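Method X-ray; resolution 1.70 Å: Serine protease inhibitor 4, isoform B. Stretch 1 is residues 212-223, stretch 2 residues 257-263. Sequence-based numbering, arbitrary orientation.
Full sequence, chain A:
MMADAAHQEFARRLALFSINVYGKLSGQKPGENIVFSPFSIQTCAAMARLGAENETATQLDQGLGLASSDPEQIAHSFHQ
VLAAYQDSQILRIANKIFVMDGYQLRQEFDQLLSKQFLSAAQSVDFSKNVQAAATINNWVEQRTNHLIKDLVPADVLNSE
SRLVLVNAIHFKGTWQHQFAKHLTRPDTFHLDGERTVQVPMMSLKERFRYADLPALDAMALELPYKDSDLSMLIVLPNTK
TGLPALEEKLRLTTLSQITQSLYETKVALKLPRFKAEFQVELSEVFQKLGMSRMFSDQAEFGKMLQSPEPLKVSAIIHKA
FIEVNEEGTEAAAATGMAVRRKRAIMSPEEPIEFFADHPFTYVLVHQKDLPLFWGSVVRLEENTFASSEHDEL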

ATOM      1  N   ASP A 212     -10.146  24.013   0.751  1.00 22.51           N
ATOM      2  CA  ASP A 212      -9.233  24.773  -0.067  1.00 22.58           C
ATOM      3  C   ASP A 212      -7.873  24.710   0.593  1.00 22.69           C
ATOM      4  O   ASP A 212      -7.756  24.962   1.795  1.00 24.91           O
ATOM      5  N   LEU A 213      -6.862  24.379  -0.199  1.00 21.63           N
ATOM      6  CA  LEU A 213      -5.497  24.228   0.274  1.00 21.80           C
ATOM      7  C   LEU A 213      -4.580  25.200  -0.466  1.00 24.80           C
ATOM      8  O   LEU A 213      -3.740  24.794  -1.263  1.00 21.86           O
ATOM      9  N   PRO A 214      -4.729  26.504  -0.193  1.00 21.54           N
ATOM     10  CA  PRO A 214      -4.018  27.496  -1.003  1.00 23.41           C
ATOM     11  C   PRO A 214      -2.499  27.502  -0.835  1.00 24.45           C
ATOM     12  O   PRO A 214      -1.827  27.974  -1.747  1.00 28.74           O
ATOM     13  N   ALA A 215      -1.966  27.003   0.281  1.00 26.55           N
ATOM     14  CA  ALA A 215      -0.511  26.939   0.439  1.00 26.54           C
ATOM     15  C   ALA A 215       0.067  25.765  -0.373  1.00 21.88           C
ATOM     16  O   ALA A 215       1.248  25.760  -0.714  1.00 25.64           O
ATOM     17  N   LEU A 216      -0.783  24.796  -0.693  1.00 20.30           N
ATOM     18  CA  LEU A 216      -0.439  23.705  -1.607  1.00 21.03           C
ATOM     19  C   LEU A 216      -0.907  23.954  -3.052  1.00 26.68           C
ATOM     20  O   LEU A 216      -0.681  23.112  -3.919  1.00 25.36           O
ATOM     21  N   ASP A 217      -1.561  25.091  -3.299  1.00 21.09           N
ATOM     22  CA  ASP A 217      -2.195  25.391  -4.593  1.00 22.52           C
ATOM     23  C   ASP A 217      -3.068  24.228  -5.044  1.00 22.26           C
ATOM     24  O   ASP A 217      -3.008  23.784  -6.203  1.00 23.83           O
ATOM     25  N   ALA A 218      -3.892  23.747  -4.124  1.00 20.72           N
ATOM     26  CA  ALA A 218      -4.736  22.597  -4.395  1.00 18.46           C
ATOM     27  C   ALA A 218      -6.066  22.690  -3.659  1.00 20.47           C
ATOM     28  O   ALA A 218      -6.309  23.621  -2.889  1.00 19.74           O
ATOM     29  N   MET A 219      -6.936  21.726  -3.937  1.00 20.30           N
ATOM     30  CA  MET A 219      -8.167  21.557  -3.187  1.00 18.65           C
ATOM     31  C   MET A 219      -8.320  20.083  -2.890  1.00 21.27           C
ATOM     32  O   MET A 219      -7.745  19.240  -3.586  1.00 19.24           O
ATOM     33  N   ALA A 220      -9.070  19.760  -1.844  1.00 17.54           N
ATOM     34  CA  ALA A 220      -9.256  18.370  -1.482  1.00 17.72           C
ATOM     35  C   ALA A 220     -10.699  18.076  -1.136  1.00 17.71           C
ATOM     36  O   ALA A 220     -11.442  18.958  -0.719  1.00 17.23           O
ATOM     37  N   LEU A 221     -11.062  16.808  -1.297  1.00 17.16           N
ATOM     38  CA  LEU A 221     -12.409  16.319  -1.069  1.00 19.60           C
ATOM     39  C   LEU A 221     -12.291  14.913  -0.505  1.00 18.01           C
ATOM     40  O   LEU A 221     -11.387  14.156  -0.883  1.00 17.43           O
ATOM     41  N   GLU A 222     -13.166  14.585   0.437  1.00 17.79           N
ATOM     42  CA  GLU A 222     -13.255  13.234   0.971  1.00 16.52           C
ATOM     43  C   GLU A 222     -14.610  12.616   0.651  1.00 16.02           C
ATOM     44  O   GLU A 222     -15.650  13.216   0.911  1.00 18.49           O
ATOM     45  N   LEU A 223     -14.573  11.414   0.095  1.00 16.59           N
ATOM     46  CA  LEU A 223     -15.767  10.660  -0.245  1.00 18.32           C
ATOM     47  C   LEU A 223     -15.883   9.474   0.710  1.00 15.46           C
ATOM     48  O   LEU A 223     -15.067   8.550   0.645  1.00 17.17           O
ATOM     49  N   GLN A 257      -2.791  17.090   8.787  1.00 18.26           N
ATOM     50  CA  GLN A 257      -3.087  18.506   8.621  1.00 20.16           C
ATOM     51  C   GLN A 257      -4.052  18.723   7.458  1.00 22.62           C
ATOM     52  O   GLN A 257      -4.959  19.557   7.553  1.00 22.69           O
ATOM     53  N   ILE A 258      -3.870  17.974   6.375  1.00 18.43           N
ATOM     54  CA  ILE A 258      -4.790  18.048   5.235  1.00 18.17           C
ATOM     55  C   ILE A 258      -6.207  17.634   5.647  1.00 19.00           C
ATOM     56  O   ILE A 258      -7.154  18.383   5.410  1.00 19.96           O
ATOM     57  N   THR A 259      -6.383  16.483   6.288  1.00 18.48           N
ATOM     58  CA  THR A 259      -7.747  16.060   6.604  1.00 21.19           C
ATOM     59  C   THR A 259      -8.379  16.920   7.700  1.00 23.57           C
ATOM     60  O   THR A 259      -9.598  17.081   7.738  1.00 22.60           O
ATOM     61  N   GLN A 260      -7.573  17.508   8.576  1.00 19.89           N
ATOM     62  CA  GLN A 260      -8.142  18.374   9.597  1.00 22.11           C
ATOM     63  C   GLN A 260      -8.634  19.705   8.998  1.00 19.71           C
ATOM     64  O   GLN A 260      -9.405  20.416   9.624  1.00 26.03           O
ATOM     65  N   SER A 261      -8.223  20.010   7.770  1.00 19.49           N
ATOM     66  CA  SER A 261      -8.662  21.239   7.096  1.00 18.39           C
ATOM     67  C   SER A 261     -10.052  21.101   6.478  1.00 23.16           C
ATOM     68  O   SER A 261     -10.675  22.088   6.130  1.00 21.73           O
ATOM     69  N   LEU A 262     -10.511  19.870   6.323  1.00 21.65           N
ATOM     70  CA  LEU A 262     -11.787  19.595   5.657  1.00 21.65           C
ATOM     71  C   LEU A 262     -12.993  20.035   6.464  1.00 26.01           C
ATOM     72  O   LEU A 262     -13.016  19.891   7.683  1.00 24.91           O
ATOM     73  N   TYR A 263     -14.008  20.552   5.772  1.00 23.19           N
ATOM     74  CA  TYR A 263     -15.280  20.913   6.397  1.00 23.91           C
ATOM     75  C   TYR A 263     -16.402  20.560   5.424  1.00 23.72           C
ATOM     76  O   TYR A 263     -16.211  20.620   4.218  1.00 22.31           O
TER

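A helix end can rest on a β-hairpin with no hydrogen bond between the two, and this serine protease inhibitor offers a compact example. Residues 212-223 form two strands joined by a type I turn from L213 to L216, clipped together by L213 N to A218 O (2.8 Å) and A218 N to L213 O (3.1 Å). Residues 257-263 carry the last part of a helix into an extended segment. Together the two stretches bury 349 Å², and the contacts between them are nearly all between side chains.

Alternation along the strand sets the pattern. A220 and E222 direct their CA-to-CB bonds toward the second stretch, whereas L221 between them points away, with chi1 t and chi2 p, and makes no contact across the interface. L213 and L216, at the two ends of the turn, also point toward the helix. Both adopt the mt rotamer common for leucine, which extends the branched end beyond the backbone. In L213 the two methyls reach different neighbours: L213 CD1 lies 4.2 Å from I258 CG2, and L213 CD2 lies 4.2 Å from S261 CB. L216 CD1 meets I258 CD1, also at 4.2 Å. The CA-to-CB bond of I258 runs sideways to the first stretch, yet its mt conformation, usual for a helical isoleucine, lets CG2 serve L213 while CD1 serves L216.

Further along, L262 repeats the leucine mt theme from the other side of the interface and has the largest covered area of any residue here. L262 CD2 lies 4.2 Å from A220 CB and 4.0 Å from A220 O; the same methyl touches both the alanine side chain and its carbonyl oxygen. L262 CD1 packs 3.5 Å from E222 CD, the carboxylate carbon.

E222 is the unusual member. Its chi1 of -117° lies between the standard wells, while chi2 is t, keeping CD anti to CA, and the carboxylate lies beside apolar atoms: besides the L262 contact, E222 OE2 lies 3.6 Å from T259 CG2. These are packing contacts, and the buried acid gains no hydrogen bond from the second stretch.

No polar group of the second stretch hydrogen-bonds to the first; S261 satisfies itself locally. With chi1 m, S261 OG turns back to donate to Q257 O at 2.8 Å, while its CB remains available to L213. T259, with chi1 p, presents CG2 to E222 while OG1 is hydrogen-bonded to a residue just outside one of the stretches. The general lesson is that ordinary rotamers, suitably placed, can account for most of such a contact, with one chi1, that of buried E222, lying between the wells.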

ATOM      1  CB  ASP A 212      -9.696  26.222  -0.194  1.00 27.80           C
ATOM      2  CG  ASP A 212      -8.925  26.993  -1.243  1.00 29.69           C
ATOM      3  OD1 ASP A 212      -8.537  26.396  -2.269  1.00 30.16           O
ATOM      4  OD2 ASP A 212      -8.720  28.207  -1.041  1.00 43.27           O
ATOM      5  CB  LEU A 213      -5.032  22.781   0.080  1.00 21.80           C
ATOM      6  CG  LEU A 213      -5.875  21.726   0.799  1.00 22.18           C
ATOM      7  CD1 LEU A 213      -5.531  20.325   0.295  1.00 21.53           C
ATOM      8  CD2 LEU A 213      -5.688  21.819   2.305  1.00 23.83           C
ATOM      9  CB  PRO A 214      -4.613  28.828  -0.529  1.00 25.80           C
ATOM     10  CG  PRO A 214      -5.135  28.568   0.821  1.00 26.58           C
ATOM     11  CD  PRO A 214      -5.606  27.138   0.807  1.00 25.88           C
ATOM     12  CB  ALA A 215      -0.121  26.821   1.922  1.00 23.67           C
ATOM     13  CB  LEU A 216      -1.061  22.393  -1.126  1.00 24.16           C
ATOM     14  CG  LEU A 216      -0.565  21.778   0.178  1.00 25.50           C
ATOM     15  CD1 LEU A 216      -1.444  20.600   0.564  1.00 29.32           C
ATOM     16  CD2 LEU A 216       0.885  21.345   0.044  1.00 38.31           C
ATOM     17  CB  ASP A 217      -1.159  25.705  -5.674  1.00 25.45           C
ATOM     18  CG  ASP A 217      -1.764  26.430  -6.878  1.00 46.42           C
ATOM     19  OD1 ASP A 217      -2.689  27.260  -6.696  1.00 39.35           O
ATOM     20  OD2 ASP A 217      -1.304  26.181  -8.013  1.00 65.02           O
ATOM     21  CB  ALA A 218      -4.014  21.325  -4.008  1.00 18.36           C
ATOM     22  CB  MET A 219      -9.376  22.087  -3.966  1.00 19.38           C
ATOM     23  CG  MET A 219      -9.283  23.548  -4.332  1.00 26.59           C
ATOM     24  SD  MET A 219     -10.619  24.100  -5.419  1.00 31.73           S
ATOM     25  CE  MET A 219     -10.087  25.795  -5.653  1.00 60.48           C
ATOM     26  CB  ALA A 220      -8.348  17.991  -0.316  1.00 18.61           C
ATOM     27  CB  LEU A 221     -13.227  16.324  -2.383  1.00 21.15           C
ATOM     28  CG  LEU A 221     -14.747  16.172  -2.314  1.00 40.76           C
ATOM     29  CD1 LEU A 221     -15.390  17.449  -1.811  1.00 50.39           C
ATOM     30  CD2 LEU A 221     -15.297  15.810  -3.683  1.00 44.80           C
ATOM     31  CB  GLU A 222     -13.042  13.231   2.477  1.00 25.53           C
ATOM     32  CG  GLU A 222     -11.833  12.461   2.894  1.00 29.84           C
ATOM     33  CD  GLU A 222     -11.601  12.492   4.386  1.00 24.11           C
ATOM     34  OE1 GLU A 222     -12.571  12.689   5.157  1.00 23.46           O
ATOM     35  OE2 GLU A 222     -10.437  12.317   4.775  1.00 25.18           O
ATOM     36  CB  LEU A 223     -15.702  10.185  -1.695  1.00 18.24           C
ATOM     37  CG  LEU A 223     -15.459  11.260  -2.758  1.00 19.66           C
ATOM     38  CD1 LEU A 223     -15.431  10.653  -4.151  1.00 27.03           C
ATOM     39  CD2 LEU A 223     -16.518  12.350  -2.678  1.00 27.27           C
ATOM     40  CB  GLN A 257      -1.807  19.304   8.426  1.00 17.59           C
ATOM     41  CG  GLN A 257      -1.092  19.553   9.741  1.00 27.42           C
ATOM     42  CD  GLN A 257      -0.016  20.598   9.629  1.00 39.74           C
ATOM     43  OE1 GLN A 257      -0.280  21.733   9.227  1.00 30.91           O
ATOM     44  NE2 GLN A 257       1.209  20.224   9.977  1.00 34.64           N
ATOM     45  CB  ILE A 258      -4.291  17.191   4.056  1.00 16.33           C
ATOM     46  CG1 ILE A 258      -3.027  17.813   3.468  1.00 19.04           C
ATOM     47  CG2 ILE A 258      -5.358  17.072   2.957  1.00 19.00           C
ATOM     48  CD1 ILE A 258      -2.297  16.930   2.481  1.00 20.11           C
ATOM     49  CB  THR A 259      -7.826  14.587   7.028  1.00 18.10           C
ATOM     50  OG1 THR A 259      -7.107  14.392   8.245  1.00 19.84           O
ATOM     51  CG2 THR A 259      -7.288  13.680   5.940  1.00 20.75           C
ATOM     52  CB  GLN A 260      -7.134  18.600  10.718  1.00 27.55           C
ATOM     53  CG  GLN A 260      -7.087  17.423  11.678  1.00 39.12           C
ATOM     54  CD  GLN A 260      -6.182  17.664  12.863  1.00 54.04           C
ATOM     55  OE1 GLN A 260      -6.370  18.612  13.627  1.00 70.74           O
ATOM     56  NE2 GLN A 260      -5.191  16.804  13.024  1.00 40.96           N
ATOM     57  CB  SER A 261      -7.671  21.623   5.997  1.00 23.98           C
ATOM     58  OG  SER A 261      -6.369  21.792   6.535  1.00 34.41           O
ATOM     59  CB  LEU A 262     -11.898  18.101   5.382  1.00 17.69           C
ATOM     60  CG  LEU A 262     -10.794  17.444   4.570  1.00 20.07           C
ATOM     61  CD1 LEU A 262     -10.966  15.925   4.610  1.00 20.46           C
ATOM     62  CD2 LEU A 262     -10.804  17.961   3.147  1.00 29.52           C
ATOM     63  CB  TYR A 263     -15.316  22.403   6.763  1.00 26.15           C
ATOM     64  CG  TYR A 263     -15.139  23.331   5.583  1.00 33.46           C
ATOM     65  CD1 TYR A 263     -13.870  23.682   5.133  1.00 31.36           C
ATOM     66  CD2 TYR A 263     -16.237  23.862   4.918  1.00 36.74           C
ATOM     67  CE1 TYR A 263     -13.700  24.530   4.054  1.00 32.29           C
ATOM     68  CE2 TYR A 263     -16.077  24.714   3.835  1.00 33.91           C
ATOM     69  CZ  TYR A 263     -14.804  25.043   3.409  1.00 42.48           C
ATOM     70  OH  TYR A 263     -14.631  25.887   2.336  1.00 57.40           O
TER